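Side-chain contacts in vestitone reductase (Medicago sativa, PDB 2P4H), which catalyses the NADPH-dependent, stereospecific reduction of (3R)-vestitone, the penultimate step in making the defence compound medicarpin in alfalfa: residues W16-L21 / T46-A51; N24-N29 / Y236-S241; S145-L150 / S163-E168; A206-L211 / T220-V225; E215-T220 / D276-I281. All coordinates share one frame; numbering follows the deposited sequence.

Interaction 1. Residues W16-L21 / T46-A51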
# COMPACT_ATOMS: atom_id res chain seq x y z
N TRP A 16 1.07 7.77 -6.73
CA TRP A 16 0.59 6.99 -7.86
C TRP A 16 -0.93 7.04 -7.91
O TRP A 16 -1.52 7.12 -8.99
CB TRP A 16 1.06 5.53 -7.77
CG TRP A 16 0.79 4.82 -9.06
CD1 TRP A 16 -0.32 4.07 -9.37
CD2 TRP A 16 1.56 4.92 -10.26
NE1 TRP A 16 -0.28 3.71 -10.69
CE2 TRP A 16 0.86 4.22 -11.26
CE3 TRP A 16 2.77 5.54 -10.59
CZ2 TRP A 16 1.33 4.12 -12.58
CZ3 TRP A 16 3.24 5.45 -11.89
CH2 TRP A 16 2.52 4.74 -12.87
N ILE A 17 -1.56 6.99 -6.74
CA ILE A 17 -3.02 7.06 -6.68
C ILE A 17 -3.52 8.41 -7.19
O ILE A 17 -4.55 8.48 -7.86
CB ILE A 17 -3.51 6.78 -5.24
CG1 ILE A 17 -3.40 5.27 -4.96
CG2 ILE A 17 -4.95 7.25 -5.06
CD1 ILE A 17 -3.84 4.86 -3.57
N ILE A 18 -2.79 9.49 -6.89
CA ILE A 18 -3.18 10.81 -7.37
C ILE A 18 -3.11 10.81 -8.90
O ILE A 18 -4.01 11.30 -9.58
CB ILE A 18 -2.27 11.92 -6.79
CG1 ILE A 18 -2.57 12.10 -5.30
CG2 ILE A 18 -2.47 13.23 -7.56
CD1 ILE A 18 -1.70 13.12 -4.61
N LYS A 19 -2.02 10.26 -9.43
CA LYS A 19 -1.83 10.17 -10.87
C LYS A 19 -3.02 9.43 -11.49
O LYS A 19 -3.62 9.89 -12.47
CB LYS A 19 -0.53 9.40 -11.16
CG LYS A 19 -0.28 9.07 -12.62
CD LYS A 19 1.03 8.30 -12.76
CE LYS A 19 1.29 7.87 -14.20
NZ LYS A 19 0.31 6.88 -14.69
N SER A 20 -3.36 8.29 -10.91
CA SER A 20 -4.46 7.45 -11.37
C SER A 20 -5.81 8.16 -11.31
O SER A 20 -6.60 8.09 -12.26
CB SER A 20 -4.51 6.17 -10.54
OG SER A 20 -5.66 5.40 -10.83
N LEU A 21 -6.08 8.82 -10.20
CA LEU A 21 -7.35 9.53 -10.04
C LEU A 21 -7.51 10.61 -11.11
O LEU A 21 -8.58 10.75 -11.70
CB LEU A 21 -7.42 10.17 -8.65
CG LEU A 21 -7.74 9.20 -7.50
CD1 LEU A 21 -7.48 9.89 -6.16
CD2 LEU A 21 -9.20 8.75 -7.60
N THR A 46 2.47 18.31 -9.34
CA THR A 46 1.85 19.41 -10.08
C THR A 46 2.06 19.32 -11.59
O THR A 46 1.34 19.96 -12.35
CB THR A 46 2.35 20.79 -9.57
OG1 THR A 46 3.78 20.85 -9.69
CG2 THR A 46 1.96 20.99 -8.12
N ASN A 47 3.03 18.52 -12.01
CA ASN A 47 3.30 18.35 -13.43
C ASN A 47 2.49 17.20 -14.01
O ASN A 47 2.48 17.00 -15.22
CB ASN A 47 4.80 18.10 -13.67
CG ASN A 47 5.64 19.35 -13.47
OD1 ASN A 47 5.32 20.41 -14.01
ND2 ASN A 47 6.71 19.23 -12.71
N LEU A 48 1.82 16.45 -13.15
CA LEU A 48 1.00 15.33 -13.61
C LEU A 48 -0.14 15.87 -14.46
O LEU A 48 -0.71 16.93 -14.17
CB LEU A 48 0.42 14.55 -12.43
CG LEU A 48 1.37 13.78 -11.51
CD1 LEU A 48 0.57 13.18 -10.36
CD2 LEU A 48 2.10 12.69 -12.28
N PRO A 49 -0.49 15.16 -15.54
CA PRO A 49 -1.58 15.61 -16.41
C PRO A 49 -2.87 15.87 -15.63
O PRO A 49 -3.31 15.02 -14.86
CB PRO A 49 -1.72 14.45 -17.40
CG PRO A 49 -0.32 13.95 -17.52
CD PRO A 49 0.14 13.94 -16.07
N GLY A 50 -3.45 17.04 -15.83
CA GLY A 50 -4.68 17.39 -15.15
C GLY A 50 -4.54 18.01 -13.77
O GLY A 50 -5.52 18.49 -13.20
N ALA A 51 -3.32 18.02 -13.23
CA ALA A 51 -3.08 18.58 -11.90
C ALA A 51 -3.27 20.09 -11.81
O ALA A 51 -3.84 20.59 -10.83
CB ALA A 51 -1.69 18.20 -11.43
O HOH W 1 -2.18 12.01 -14.04
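L48 pushes one methyl group against the helix at I18 and K19. Its CD1 does all the close touching. It lies 3.9 Å from K19 CA and 4.0 Å from K19 CB, so it rests on the start of the lysine side chain and on the helix backbone. On the inner side, the same CD1 meets I18 CG2 at 4.1 Å, and the two side chains are roughly perpendicular. I18 is buried, and it also packs on V28 and T30 of strand 27-31. This is the tight part of the contact.

Helix 12-23 begins within the glycine-rich turn of the Rossmann fold, which is predicted to bind NADP(+). G9 of that turn lies about 4 Å from the side chain of I18. Residues 48-51 form a type II beta turn closed by A51 N to L48 O. G50 is the N-cap of the next helix. At its phi of 87° a side chain would clash with the preceding carbonyl O, which calls for glycine.

Toward solvent the contact is looser. CG of K19 is anti to the backbone N (chi1 172°), which carries the chain away from L48. Its CD lies 3.7 Å above one face of the W16 ring, near the rim, and NZ forms a salt bridge with E23. A water links the two backbones. It donates to K19 O at 3.0 Å and weakly to P49 O at 3.3 Å.

Interaction 2. Residues N24-N29 / Y236-S241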
# COMPACT_ATOMS: atom_id res chain seq x y z
N ASN A 24 -8.31 9.19 -14.44
CA ASN A 24 -9.66 8.64 -14.50
C ASN A 24 -10.80 9.64 -14.35
O ASN A 24 -11.94 9.25 -14.11
CB ASN A 24 -9.79 7.52 -13.47
CG ASN A 24 -9.13 6.23 -13.93
OD1 ASN A 24 -9.61 5.57 -14.86
ND2 ASN A 24 -8.02 5.87 -13.30
N GLY A 25 -10.49 10.93 -14.48
CA GLY A 25 -11.53 11.94 -14.40
C GLY A 25 -11.90 12.54 -13.06
O GLY A 25 -12.86 13.30 -12.97
N TYR A 26 -11.17 12.19 -12.00
CA TYR A 26 -11.47 12.74 -10.69
C TYR A 26 -10.64 13.98 -10.39
O TYR A 26 -9.62 14.24 -11.03
CB TYR A 26 -11.16 11.72 -9.58
CG TYR A 26 -12.09 10.53 -9.51
CD1 TYR A 26 -11.88 9.41 -10.32
CD2 TYR A 26 -13.15 10.51 -8.60
CE1 TYR A 26 -12.72 8.30 -10.22
CE2 TYR A 26 -13.98 9.41 -8.50
CZ TYR A 26 -13.76 8.31 -9.31
OH TYR A 26 -14.59 7.21 -9.19
N SER A 27 -11.11 14.77 -9.42
CA SER A 27 -10.37 15.93 -8.97
C SER A 27 -9.75 15.43 -7.67
O SER A 27 -10.26 14.48 -7.06
CB SER A 27 -11.30 17.13 -8.72
OG SER A 27 -12.38 16.81 -7.88
N VAL A 28 -8.65 16.04 -7.23
CA VAL A 28 -7.97 15.55 -6.03
C VAL A 28 -7.52 16.60 -5.02
O VAL A 28 -6.96 17.63 -5.37
CB VAL A 28 -6.72 14.74 -6.44
CG1 VAL A 28 -6.00 14.21 -5.21
CG2 VAL A 28 -7.12 13.60 -7.36
N ASN A 29 -7.78 16.30 -3.74
CA ASN A 29 -7.35 17.14 -2.63
C ASN A 29 -6.30 16.25 -1.98
O ASN A 29 -6.50 15.04 -1.87
CB ASN A 29 -8.47 17.37 -1.62
CG ASN A 29 -9.45 18.44 -2.06
OD1 ASN A 29 -10.47 18.66 -1.39
ND2 ASN A 29 -9.15 19.12 -3.16
N TYR A 236 -12.26 1.11 -7.78
CA TYR A 236 -13.31 0.10 -7.87
C TYR A 236 -14.17 0.07 -6.60
O TYR A 236 -15.40 0.09 -6.66
CB TYR A 236 -12.72 -1.29 -8.10
CG TYR A 236 -13.77 -2.36 -8.25
CD1 TYR A 236 -14.39 -2.59 -9.48
CD2 TYR A 236 -14.19 -3.10 -7.14
CE1 TYR A 236 -15.41 -3.53 -9.60
CE2 TYR A 236 -15.22 -4.04 -7.25
CZ TYR A 236 -15.82 -4.25 -8.48
OH TYR A 236 -16.82 -5.18 -8.60
N LEU A 237 -13.51 0.03 -5.44
CA LEU A 237 -14.22 -0.02 -4.17
C LEU A 237 -14.95 1.28 -3.85
O LEU A 237 -15.91 1.29 -3.08
CB LEU A 237 -13.25 -0.40 -3.06
CG LEU A 237 -12.72 -1.83 -3.23
CD1 LEU A 237 -11.56 -2.08 -2.27
CD2 LEU A 237 -13.85 -2.83 -2.99
N LEU A 238 -14.50 2.38 -4.44
CA LEU A 238 -15.16 3.66 -4.23
C LEU A 238 -16.43 3.73 -5.08
O LEU A 238 -17.46 4.24 -4.64
CB LEU A 238 -14.24 4.82 -4.64
CG LEU A 238 -14.90 6.19 -4.77
CD1 LEU A 238 -15.38 6.68 -3.42
CD2 LEU A 238 -13.91 7.18 -5.38
N GLU A 239 -16.36 3.19 -6.30
CA GLU A 239 -17.47 3.23 -7.25
C GLU A 239 -18.48 2.09 -7.14
O GLU A 239 -19.62 2.22 -7.61
CB GLU A 239 -16.94 3.27 -8.68
CG GLU A 239 -15.95 4.40 -8.96
CD GLU A 239 -15.49 4.43 -10.41
OE1 GLU A 239 -15.42 3.36 -11.05
OE2 GLU A 239 -15.16 5.53 -10.91
N ASN A 240 -18.08 0.97 -6.54
CA ASN A 240 -18.97 -0.18 -6.39
C ASN A 240 -19.30 -0.44 -4.93
O ASN A 240 -18.41 -0.69 -4.11
CB ASN A 240 -18.31 -1.40 -7.03
CG ASN A 240 -18.11 -1.24 -8.53
OD1 ASN A 240 -19.01 -1.54 -9.32
ND2 ASN A 240 -16.95 -0.74 -8.92
N SER A 241 -20.59 -0.40 -4.62
CA SER A 241 -21.09 -0.57 -3.26
C SER A 241 -21.02 -1.98 -2.68
O SER A 241 -21.99 -2.45 -2.06
CB SER A 241 -22.52 -0.05 -3.18
OG SER A 241 -23.37 -0.75 -4.08
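Y26 spans the space to helix 227-239 and meets L238 with ring atom CE2 and E239 with its hydroxyl. In the 236-241 segment, Y236 comes first, and its carbonyl helps to close the helix end. L238, two residues on, places its CD2 methyl 3.8 Å from Y26 CE2, at an oblique angle to the ring. The chi1 of L238 (167°) turns CG away from its own backbone N and sends CD2 toward the tyrosine. L238 and Y26 both pack on V4 of strand 3-7 as well. The contact thus ties a helix of the Rossmann domain to the entry of strand 27-31, just past the Schellman motif at G25 that ends helix 12-23.

E239 follows at the more exposed side. Y26 OH donates to E239 OE2 in a very short bond of 2.5 Å. OE2 lies near the ring plane, with the carboxylate turned 34° from it. A phenylalanine in place of Y26 would probably keep the touch on L238 but leave OE2 of E239 without this donor. N240 then leaves the helix. Its ND2 donates to Y236 O at 2.9 Å and sits 3.2 Å above one face of the Y236 ring, near the rim. Y236 O also accepts from N240 N.

Interaction 3. Residues S145-L150 / S163-E168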
# COMPACT_ATOMS: atom_id res chain seq x y z
N SER A 145 -2.23 -10.28 12.95
CA SER A 145 -0.95 -10.44 13.63
C SER A 145 -1.24 -10.35 15.13
O SER A 145 -2.21 -9.71 15.54
CB SER A 145 0.02 -9.34 13.21
OG SER A 145 0.52 -9.57 11.91
N ASP A 146 -0.39 -10.99 15.92
CA ASP A 146 -0.53 -11.01 17.38
C ASP A 146 0.39 -9.93 17.97
O ASP A 146 1.60 -10.10 18.00
CB ASP A 146 -0.11 -12.39 17.90
CG ASP A 146 -0.42 -12.58 19.38
OD1 ASP A 146 -0.19 -11.64 20.16
OD2 ASP A 146 -0.87 -13.68 19.74
N VAL A 147 -0.20 -8.83 18.42
CA VAL A 147 0.57 -7.73 18.99
C VAL A 147 1.38 -8.12 20.23
O VAL A 147 2.52 -7.68 20.39
CB VAL A 147 -0.34 -6.53 19.32
CG1 VAL A 147 0.45 -5.44 20.03
CG2 VAL A 147 -0.95 -5.98 18.04
N ASP A 148 0.79 -8.93 21.10
CA ASP A 148 1.51 -9.35 22.30
C ASP A 148 2.73 -10.18 21.93
O ASP A 148 3.80 -10.02 22.52
CB ASP A 148 0.59 -10.16 23.22
CG ASP A 148 -0.61 -9.36 23.69
OD1 ASP A 148 -0.43 -8.18 24.06
OD2 ASP A 148 -1.73 -9.91 23.69
N LEU A 149 2.58 -11.05 20.94
CA LEU A 149 3.68 -11.89 20.49
C LEU A 149 4.76 -11.03 19.84
O LEU A 149 5.95 -11.26 20.03
CB LEU A 149 3.18 -12.93 19.48
CG LEU A 149 4.18 -14.00 19.08
CD1 LEU A 149 4.56 -14.83 20.30
CD2 LEU A 149 3.58 -14.89 18.00
N LEU A 150 4.34 -10.04 19.06
CA LEU A 150 5.28 -9.15 18.40
C LEU A 150 6.13 -8.40 19.41
O LEU A 150 7.35 -8.28 19.24
CB LEU A 150 4.53 -8.15 17.51
CG LEU A 150 4.01 -8.67 16.17
CD1 LEU A 150 3.01 -7.68 15.59
CD2 LEU A 150 5.19 -8.86 15.21
N SER A 163 2.39 -1.31 14.73
CA SER A 163 1.75 -0.07 14.29
C SER A 163 0.62 -0.33 13.31
O SER A 163 -0.50 0.15 13.49
CB SER A 163 2.80 0.85 13.64
OG SER A 163 2.22 2.09 13.26
N LYS A 164 0.91 -1.11 12.27
CA LYS A 164 -0.08 -1.42 11.25
C LYS A 164 -1.27 -2.20 11.80
O LYS A 164 -2.42 -1.94 11.44
CB LYS A 164 0.56 -2.23 10.12
CG LYS A 164 1.78 -1.59 9.46
CD LYS A 164 1.44 -0.36 8.64
CE LYS A 164 1.30 0.88 9.50
NZ LYS A 164 1.16 2.11 8.68
N THR A 165 -1.00 -3.17 12.67
CA THR A 165 -2.07 -3.98 13.24
C THR A 165 -3.01 -3.14 14.10
O THR A 165 -4.23 -3.20 13.94
CB THR A 165 -1.48 -5.13 14.09
OG1 THR A 165 -0.60 -5.91 13.27
CG2 THR A 165 -2.59 -6.03 14.62
N LEU A 166 -2.44 -2.36 15.02
CA LEU A 166 -3.25 -1.52 15.89
C LEU A 166 -4.02 -0.47 15.10
O LEU A 166 -5.18 -0.19 15.39
CB LEU A 166 -2.36 -0.83 16.93
CG LEU A 166 -1.68 -1.75 17.94
CD1 LEU A 166 -0.85 -0.92 18.91
CD2 LEU A 166 -2.73 -2.55 18.70
N ALA A 167 -3.37 0.12 14.10
CA ALA A 167 -4.02 1.14 13.29
C ALA A 167 -5.21 0.60 12.52
O ALA A 167 -6.29 1.20 12.54
CB ALA A 167 -3.02 1.76 12.32
N GLU A 168 -5.04 -0.54 11.85
CA GLU A 168 -6.15 -1.09 11.08
C GLU A 168 -7.32 -1.48 11.97
O GLU A 168 -8.48 -1.24 11.63
CB GLU A 168 -5.72 -2.30 10.25
CG GLU A 168 -6.73 -2.60 9.14
CD GLU A 168 -6.53 -3.93 8.45
OE1 GLU A 168 -5.42 -4.50 8.52
OE2 GLU A 168 -7.50 -4.40 7.81
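V147 and T165 meet through their methyl groups, and this apolar touch is the centre of the contact. V147 CG2 lies 3.8 Å from T165 CG2, and the two side chains run antiparallel alongside one another. The same methyl reaches L166 CD2 at 3.9 Å, with the leucine set nearly square to the valine. V147 CG2 therefore sits against two neighbouring residues of helix 158-177.

The polar groups look elsewhere. S145 meets T165 with carbon: S145 CB is 3.5 Å from T165 OG1. S145 OG is bonded to S127 O and F131 N. T165 OG1 stands beside its own backbone N (chi1 -57°) and bonds back to A161 O, which leaves CG2 to face V147. With an alanine here instead of T165, V147 CG2 is likely to lose its partner methyl and A161 O its side-chain donor.

One capping bond marks the start of helix 147-153. D146 is the N-cap, and its OD1 accepts from L149 N at 2.9 Å, well out of the carboxylate plane.

Y160 and K164 on helix 158-177 fit the YxxxK pattern of short-chain dehydrogenases, and Y160 probably binds NADP(+), as in relatives. The chemistry implies that apolar packing holds the two segments together, while the hydroxyls of S145 and T165 are bonded elsewhere.

Interaction 4. Residues A206-L211 / T220-V225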
# COMPACT_ATOMS: atom_id res chain seq x y z
N ALA A 206 12.01 -5.90 -3.71
CA ALA A 206 11.50 -6.80 -4.74
C ALA A 206 12.53 -7.04 -5.85
O ALA A 206 12.51 -8.09 -6.51
CB ALA A 206 10.22 -6.23 -5.34
N LEU A 207 13.42 -6.07 -6.06
CA LEU A 207 14.43 -6.19 -7.11
C LEU A 207 15.80 -6.60 -6.58
O LEU A 207 16.82 -6.36 -7.22
CB LEU A 207 14.56 -4.86 -7.86
CG LEU A 207 13.32 -4.40 -8.64
CD1 LEU A 207 13.65 -3.15 -9.44
CD2 LEU A 207 12.85 -5.51 -9.57
N VAL A 208 15.82 -7.25 -5.42
CA VAL A 208 17.07 -7.68 -4.82
C VAL A 208 17.96 -8.50 -5.76
O VAL A 208 19.19 -8.38 -5.72
CB VAL A 208 16.80 -8.47 -3.51
CG1 VAL A 208 16.00 -9.73 -3.80
CG2 VAL A 208 18.12 -8.82 -2.83
N LEU A 209 17.36 -9.32 -6.63
CA LEU A 209 18.17 -10.13 -7.54
C LEU A 209 18.86 -9.34 -8.65
O LEU A 209 19.85 -9.80 -9.22
CB LEU A 209 17.32 -11.26 -8.15
CG LEU A 209 16.81 -12.34 -7.19
CD1 LEU A 209 16.12 -13.43 -8.00
CD2 LEU A 209 17.96 -12.93 -6.38
N VAL A 210 18.35 -8.15 -8.96
CA VAL A 210 18.98 -7.33 -10.01
C VAL A 210 19.63 -6.06 -9.47
O VAL A 210 20.47 -5.47 -10.15
CB VAL A 210 17.97 -6.93 -11.11
CG1 VAL A 210 17.45 -8.17 -11.81
CG2 VAL A 210 16.83 -6.13 -10.51
N LEU A 211 19.24 -5.65 -8.27
CA LEU A 211 19.76 -4.43 -7.64
C LEU A 211 20.71 -4.71 -6.48
O LEU A 211 21.61 -3.92 -6.21
CB LEU A 211 18.61 -3.56 -7.12
CG LEU A 211 17.82 -2.71 -8.11
CD1 LEU A 211 16.61 -2.10 -7.42
CD2 LEU A 211 18.72 -1.62 -8.66
N THR A 220 12.39 -14.74 1.06
CA THR A 220 12.60 -15.71 -0.01
C THR A 220 11.31 -16.15 -0.71
O THR A 220 11.34 -16.97 -1.62
CB THR A 220 13.37 -16.93 0.51
OG1 THR A 220 12.77 -17.40 1.73
CG2 THR A 220 14.83 -16.56 0.77
N ARG A 221 10.18 -15.61 -0.27
CA ARG A 221 8.89 -15.84 -0.93
C ARG A 221 8.13 -14.55 -0.66
O ARG A 221 7.84 -14.21 0.49
CB ARG A 221 8.12 -17.04 -0.40
CG ARG A 221 6.87 -17.31 -1.25
CD ARG A 221 6.21 -18.62 -0.89
NE ARG A 221 5.69 -18.60 0.47
CZ ARG A 221 5.47 -19.69 1.20
NH1 ARG A 221 5.73 -20.89 0.70
NH2 ARG A 221 5.00 -19.58 2.44
N PHE A 222 7.82 -13.84 -1.74
CA PHE A 222 7.17 -12.54 -1.67
C PHE A 222 5.70 -12.49 -2.04
O PHE A 222 5.32 -12.98 -3.11
CB PHE A 222 7.87 -11.57 -2.64
CG PHE A 222 9.34 -11.37 -2.41
CD1 PHE A 222 9.81 -10.17 -1.90
CD2 PHE A 222 10.27 -12.35 -2.77
CE1 PHE A 222 11.18 -9.93 -1.75
CE2 PHE A 222 11.64 -12.12 -2.63
CZ PHE A 222 12.09 -10.90 -2.11
N HIS A 223 4.86 -11.90 -1.19
CA HIS A 223 3.48 -11.67 -1.60
C HIS A 223 3.62 -10.30 -2.28
O HIS A 223 4.30 -9.40 -1.77
CB HIS A 223 2.46 -11.67 -0.43
CG HIS A 223 2.96 -11.15 0.88
ND1 HIS A 223 2.68 -11.79 2.07
CD2 HIS A 223 3.58 -9.99 1.22
CE1 HIS A 223 3.11 -11.06 3.08
NE2 HIS A 223 3.66 -9.96 2.59
N MET A 224 3.01 -10.15 -3.46
CA MET A 224 3.17 -8.93 -4.24
C MET A 224 1.92 -8.47 -4.99
O MET A 224 0.97 -9.24 -5.17
CB MET A 224 4.29 -9.14 -5.28
CG MET A 224 5.55 -9.81 -4.73
SD MET A 224 6.81 -10.09 -6.00
CE MET A 224 7.47 -8.44 -6.14
N VAL A 225 1.94 -7.22 -5.43
CA VAL A 225 0.84 -6.62 -6.21
C VAL A 225 1.40 -5.47 -7.04
O VAL A 225 2.37 -4.83 -6.65
CB VAL A 225 -0.30 -6.08 -5.29
CG1 VAL A 225 0.20 -4.90 -4.46
CG2 VAL A 225 -1.50 -5.68 -6.13
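M224 lays its terminal methyl on A206. M224 CE and A206 CB are 3.6 Å apart, the closest approach between the two segments. The methionine chain is extended as far as SD and then bends (chi3 77°), which swings CE onto the alanine. F222, two residues earlier on the same face of the strand, takes the other part of the contact. Its CE1 lies 4.3 Å from A206 CA, and its CZ lies 4.4 Å from V208 CG1. Both approaches to the ring are oblique. These are looser touches than the methyl pair.

All four residues are buried, and they meet through carbon alone. L207, between A206 and V208, leaves the helix that ends at 206 and caps helix 208-211. Its O accepts from both V210 N and L211 N. CB of V208 is directed toward the strand.

The contact packs this helix break against strand 219-226 in the mixed sheet. It lies outside the parallel Rossmann sheet, probably in the substrate-binding part of an extended short-chain dehydrogenase. F189 of strand 189-191 meets the F222 ring edge-to-face, and V191 touches both A206 and M224. Helix 256-266 reaches F222 through M259. Helix 305-319 closes on M224 through M308 and F309.

Interaction 5. Residues E215-T220 / D276-I281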
# COMPACT_ATOMS: atom_id res chain seq x y z
N GLU A 215 24.01 -11.18 -0.16
CA GLU A 215 24.00 -10.80 1.25
C GLU A 215 22.78 -9.98 1.65
O GLU A 215 22.46 -9.88 2.83
CB GLU A 215 25.27 -10.01 1.60
CG GLU A 215 26.58 -10.75 1.35
CD GLU A 215 27.08 -10.58 -0.07
OE1 GLU A 215 26.39 -11.01 -1.01
OE2 GLU A 215 28.19 -10.03 -0.23
N GLN A 216 22.10 -9.39 0.67
CA GLN A 216 20.93 -8.58 0.96
C GLN A 216 19.62 -9.37 0.90
O GLN A 216 18.54 -8.80 1.02
CB GLN A 216 20.86 -7.40 -0.01
CG GLN A 216 21.93 -6.35 0.23
CD GLN A 216 21.85 -5.20 -0.74
OE1 GLN A 216 22.04 -5.37 -1.94
NE2 GLN A 216 21.55 -4.01 -0.23
N ILE A 217 19.72 -10.68 0.72
CA ILE A 217 18.53 -11.52 0.65
C ILE A 217 17.97 -11.82 2.04
O ILE A 217 18.67 -12.36 2.90
CB ILE A 217 18.81 -12.85 -0.09
CG1 ILE A 217 19.10 -12.57 -1.57
CG2 ILE A 217 17.61 -13.79 0.05
CD1 ILE A 217 19.49 -13.80 -2.36
N GLY A 218 16.71 -11.47 2.24
CA GLY A 218 16.04 -11.72 3.51
C GLY A 218 14.79 -12.53 3.21
O GLY A 218 14.70 -13.70 3.56
N VAL A 219 13.84 -11.90 2.53
CA VAL A 219 12.60 -12.56 2.15
C VAL A 219 12.88 -13.50 0.97
O VAL A 219 13.55 -13.11 0.00
CB VAL A 219 11.54 -11.52 1.73
CG1 VAL A 219 10.35 -12.20 1.08
CG2 VAL A 219 11.10 -10.73 2.96
N THR A 220 12.39 -14.74 1.06
CA THR A 220 12.60 -15.71 -0.01
C THR A 220 11.31 -16.15 -0.71
O THR A 220 11.34 -16.97 -1.62
CB THR A 220 13.37 -16.93 0.51
OG1 THR A 220 12.77 -17.40 1.73
CG2 THR A 220 14.83 -16.56 0.77
N ASP A 276 20.07 -22.83 -9.03
CA ASP A 276 21.07 -23.66 -8.37
C ASP A 276 21.84 -22.89 -7.30
O ASP A 276 22.11 -23.42 -6.22
CB ASP A 276 22.05 -24.24 -9.40
CG ASP A 276 22.88 -25.37 -8.83
OD1 ASP A 276 22.28 -26.34 -8.32
OD2 ASP A 276 24.12 -25.30 -8.87
N GLU A 277 22.19 -21.64 -7.59
CA GLU A 277 22.92 -20.82 -6.64
C GLU A 277 22.05 -20.46 -5.44
O GLU A 277 22.57 -20.13 -4.36
CB GLU A 277 23.45 -19.56 -7.32
CG GLU A 277 24.50 -19.85 -8.39
CD GLU A 277 24.96 -18.63 -9.14
OE1 GLU A 277 24.11 -17.86 -9.63
OE2 GLU A 277 26.19 -18.44 -9.27
N LEU A 278 20.74 -20.53 -5.61
CA LEU A 278 19.80 -20.21 -4.54
C LEU A 278 19.39 -21.44 -3.73
O LEU A 278 18.59 -21.33 -2.80
CB LEU A 278 18.54 -19.55 -5.12
CG LEU A 278 18.73 -18.14 -5.68
CD1 LEU A 278 17.54 -17.73 -6.53
CD2 LEU A 278 18.94 -17.17 -4.52
N LYS A 279 19.94 -22.60 -4.07
CA LYS A 279 19.61 -23.83 -3.35
C LYS A 279 19.87 -23.71 -1.86
O LYS A 279 20.91 -23.22 -1.43
CB LYS A 279 20.41 -25.01 -3.92
CG LYS A 279 19.80 -25.62 -5.17
CD LYS A 279 20.62 -26.79 -5.68
CE LYS A 279 19.89 -27.53 -6.78
NZ LYS A 279 19.47 -26.62 -7.88
N GLU A 280 18.91 -24.18 -1.06
CA GLU A 280 19.01 -24.13 0.39
C GLU A 280 19.13 -22.70 0.92
O GLU A 280 19.57 -22.49 2.04
CB GLU A 280 20.22 -24.95 0.87
CG GLU A 280 20.14 -26.43 0.55
CD GLU A 280 21.31 -27.20 1.13
OE1 GLU A 280 21.49 -27.18 2.36
OE2 GLU A 280 22.06 -27.83 0.35
N ILE A 281 18.73 -21.73 0.10
CA ILE A 281 18.79 -20.33 0.51
C ILE A 281 17.92 -20.14 1.74
O ILE A 281 16.77 -20.59 1.78
CB ILE A 281 18.29 -19.39 -0.62
CG1 ILE A 281 18.50 -17.93 -0.22
CG2 ILE A 281 16.83 -19.66 -0.93
CD1 ILE A 281 19.95 -17.50 -0.15
O HOH W 2 14.10 -19.91 2.32
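The two backbones come nearest at T220 and I281, whose CA atoms are 7.7 Å apart; T220 marks a corner in the chain, while 276-281 folds into a type I turn (D276-K279) overlapped by a type II turn (L278-I281), which has E280 at its positive-phi position (61°) and is closed by I281 N to L278 O.

L278 and I281 both point toward the other segment. I281 is the main side chain on that side. T220 CG2 lies 4.0 Å from I281 CG1 and 4.1 Å from I281 CG2, so the threonine methyl rests against both branches. The two side chains lie alongside each other and run opposite ways. I217 fills the next place. Its CG2 is 4.2 Å from I281 CG1, and its CD1 reaches L278 CD2 at 4.0 Å.

The T220 hydroxyl turns to a different partner. A water lies 2.9 Å from T220 OG1 and donates to I281 O at 2.8 Å, bridging the segments beside the methyl contact. T220 OG1 also has a weak bond to A284 O. Further out, K279 NZ forms a salt bridge with D276 OD1 across the first turn.

I256 of helix 256-266 touches both I217 and T220, and S260 touches L278. The contact packs a loop on the start of strand 219-226, the strand with which the other three of the mixed sheet pair. It lies outside the parallel Rossmann sheet, in what is probably the smaller substrate-binding part of an extended short-chain dehydrogenase.

How the interactions relate
The five contacts fall into three places. Interactions 1 and 2 touch, with centres 13 Å apart, and join through helix 12-23 and strand 27-31 at one side of the Rossmann sheet. Interactions 4 and 5 also touch, with centres 11 Å apart; they share T220, and V208 packs on I217 between them. Interaction 3 touches none of the others; interaction 4 is nearest, 24 Å away between centres and about 9 Å between nearest atoms. Three of the contacts lie near the inferred NADP(+) site. I18 of interaction 1 lies beside the predicted glycine-rich turn. Between side chains, T165 of interaction 3 is about 8 Å from Y160, and A206 of interaction 4 about 9 Å from F12. Interactions 2 and 5 lie away from it.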